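Long-range contact in lipoprotein (Bacillus anthracis, PDB 4JG9), which is of unknown function but carries a DUF4871 domain and may bind lipid: residues 51-56 with 166-171. Numbering follows the deposited sequence.
Sequences KDVNWE and YDQFVI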
loop_
_atom_site.group_PDB
_atom_site.type_symbol
_atom_site.label_atom_id
_atom_site.label_comp_id
_atom_site.label_asym_id
_atom_site.label_seq_id
_atom_site.Cartn_x
_atom_site.Cartn_y
_atom_site.Cartn_z
ATOM N N LYS A 51 10.351 -18.050 4.509
ATOM C CA LYS A 51 10.703 -19.458 4.727
ATOM C C LYS A 51 11.570 -19.769 5.953
ATOM O O LYS A 51 11.267 -20.690 6.722
ATOM C CB LYS A 51 11.317 -20.080 3.459
ATOM C CG LYS A 51 12.701 -19.523 3.104
ATOM C CD LYS A 51 13.303 -20.153 1.849
ATOM C CE LYS A 51 14.731 -19.646 1.627
ATOM N NZ LYS A 51 15.505 -20.467 0.656
ATOM N N ASP A 52 12.609 -18.974 6.172
ATOM C CA ASP A 52 13.566 -19.284 7.226
ATOM C C ASP A 52 13.554 -18.265 8.342
ATOM O O ASP A 52 14.510 -18.167 9.105
ATOM C CB ASP A 52 14.972 -19.354 6.639
ATOM C CG ASP A 52 15.123 -20.463 5.634
ATOM O OD1 ASP A 52 14.709 -21.607 5.935
ATOM O OD2 ASP A 52 15.639 -20.178 4.532
ATOM N N VAL A 53 12.461 -17.526 8.462
ATOM C CA VAL A 53 12.408 -16.468 9.449
ATOM C C VAL A 53 12.375 -17.080 10.839
ATOM O O VAL A 53 11.616 -18.008 11.106
ATOM C CB VAL A 53 11.195 -15.534 9.225
ATOM C CG1 VAL A 53 10.973 -14.613 10.425
ATOM C CG2 VAL A 53 11.379 -14.728 7.938
ATOM N N ASN A 54 13.216 -16.568 11.719
ATOM C CA ASN A 54 13.211 -17.026 13.083
ATOM C C ASN A 54 12.363 -16.010 13.802
ATOM O O ASN A 54 12.731 -14.852 13.904
ATOM C CB ASN A 54 14.632 -17.037 13.635
ATOM C CG ASN A 54 14.711 -17.593 15.040
ATOM O OD1 ASN A 54 13.769 -18.207 15.533
ATOM N ND2 ASN A 54 15.844 -17.376 15.694
ATOM N N TRP A 55 11.219 -16.443 14.305
ATOM C CA TRP A 55 10.284 -15.500 14.882
ATOM C C TRP A 55 10.603 -15.147 16.314
ATOM O O TRP A 55 9.905 -15.516 17.242
ATOM C CB TRP A 55 8.849 -15.985 14.705
ATOM C CG TRP A 55 8.361 -15.726 13.324
ATOM C CD1 TRP A 55 8.336 -16.601 12.289
ATOM C CD2 TRP A 55 7.867 -14.488 12.812
ATOM N NE1 TRP A 55 7.844 -15.994 11.169
ATOM C CE2 TRP A 55 7.546 -14.694 11.467
ATOM C CE3 TRP A 55 7.659 -13.227 13.367
ATOM C CZ2 TRP A 55 7.031 -13.690 10.668
ATOM C CZ3 TRP A 55 7.149 -12.237 12.575
ATOM C CH2 TRP A 55 6.837 -12.471 11.242
ATOM N N GLU A 56 11.690 -14.410 16.455
ATOM C CA GLU A 56 12.143 -13.908 17.725
ATOM C C GLU A 56 12.701 -12.527 17.456
ATOM O O GLU A 56 13.253 -12.283 16.395
ATOM C CB GLU A 56 13.234 -14.820 18.266
ATOM C CG GLU A 56 13.627 -14.564 19.703
ATOM C CD GLU A 56 14.658 -15.555 20.200
ATOM O OE1 GLU A 56 14.702 -16.682 19.684
ATOM O OE2 GLU A 56 15.428 -15.202 21.107
ATOM N N TYR A 166 17.361 -7.460 -0.151
ATOM C CA TYR A 166 18.617 -7.141 0.515
ATOM C C TYR A 166 18.797 -7.982 1.767
ATOM O O TYR A 166 19.768 -8.718 1.898
ATOM C CB TYR A 166 18.697 -5.655 0.879
ATOM C CG TYR A 166 20.013 -5.318 1.529
ATOM C CD1 TYR A 166 21.174 -5.265 0.774
ATOM C CD2 TYR A 166 20.110 -5.102 2.896
ATOM C CE1 TYR A 166 22.395 -4.980 1.352
ATOM C CE2 TYR A 166 21.334 -4.815 3.492
ATOM C CZ TYR A 166 22.470 -4.757 2.709
ATOM O OH TYR A 166 23.686 -4.474 3.268
ATOM N N ASP A 167 17.874 -7.820 2.707
ATOM C CA ASP A 167 17.866 -8.609 3.920
ATOM C C ASP A 167 16.524 -8.496 4.635
ATOM O O ASP A 167 15.573 -7.893 4.120
ATOM C CB ASP A 167 19.006 -8.187 4.848
ATOM C CG ASP A 167 19.652 -9.384 5.543
ATOM O OD1 ASP A 167 18.900 -10.332 5.876
ATOM O OD2 ASP A 167 20.902 -9.401 5.715
ATOM N N GLN A 168 16.456 -9.082 5.822
ATOM C CA GLN A 168 15.245 -9.049 6.628
ATOM C C GLN A 168 15.598 -9.183 8.106
ATOM O O GLN A 168 16.629 -9.756 8.448
ATOM C CB GLN A 168 14.309 -10.183 6.208
ATOM C CG GLN A 168 14.748 -11.561 6.679
ATOM C CD GLN A 168 13.945 -12.694 6.051
ATOM O OE1 GLN A 168 14.294 -13.862 6.206
ATOM N NE2 GLN A 168 12.895 -12.352 5.307
ATOM N N PHE A 169 14.766 -8.635 8.983
ATOM C CA PHE A 169 14.907 -8.913 10.409
ATOM C C PHE A 169 13.605 -8.672 11.161
ATOM O O PHE A 169 12.688 -8.041 10.639
ATOM C CB PHE A 169 16.106 -8.172 11.043
ATOM C CG PHE A 169 15.991 -6.681 11.024
ATOM C CD1 PHE A 169 15.406 -5.999 12.081
ATOM C CD2 PHE A 169 16.493 -5.955 9.968
ATOM C CE1 PHE A 169 15.302 -4.614 12.070
ATOM C CE2 PHE A 169 16.387 -4.570 9.944
ATOM C CZ PHE A 169 15.791 -3.901 10.997
ATOM N N VAL A 170 13.522 -9.204 12.374
ATOM C CA VAL A 170 12.289 -9.173 13.145
ATOM C C VAL A 170 12.348 -8.141 14.262
ATOM O O VAL A 170 13.348 -8.032 14.971
ATOM C CB VAL A 170 11.977 -10.575 13.726
ATOM C CG1 VAL A 170 10.821 -10.521 14.696
ATOM C CG2 VAL A 170 11.672 -11.547 12.599
ATOM N N ILE A 171 11.271 -7.384 14.426
ATOM C CA ILE A 171 11.198 -6.394 15.492
ATOM C C ILE A 171 9.955 -6.646 16.317
ATOM O O ILE A 171 9.087 -7.425 15.917
ATOM C CB ILE A 171 11.181 -4.949 14.930
ATOM C CG1 ILE A 171 9.992 -4.754 13.990
ATOM C CG2 ILE A 171 12.465 -4.655 14.163
ATOM C CD1 ILE A 171 9.029 -3.742 14.464
#
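Val-53 packs on Val-170 and Gln-168, and Trp-55 and the carbonyls of Asn-54 and Glu-56 on Val-170, in a mainly apolar contact between a surface loop and a strand of an antiparallel beta sheet. The loop precedes strand 60-63. Residues 166-171 belong to strand 164-173, paired with strand 153-161. No hydrogen bond joins the two segments. Val-170 is the buried centre of the contact. Its CG1 is anti to the backbone N (chi1 171°) and lies 4.4 Å from Trp-55 CE3. Its CG2, beside the backbone N, meets Val-53 CG1 at 3.8 Å and Asn-54 O at 3.7 Å. Trp-55 is the middle residue of an inverse gamma turn, closed by the bond from Glu-56 N to Asn-54 O. Within the loop, Val-53 CG1 sits 3.5 Å above one face of the Trp-55 indole, toward its rim. The indole also touches Leu-154 and Val-156. Val-53 CG2 lies against the Gln-168 amide, 3.5 Å from Gln-168 OE1. Gln-168 NE2 is hydrogen-bonded to Asn-158 OD1 and Val-49 O, so the amide ties strand 164-173 to strand 153-161 and to the chain just before the loop segment. Thr-58 OG1 is hydrogen-bonded to Val-170 O. Glu-56 O lies 3.4 Å from Val-170 CB.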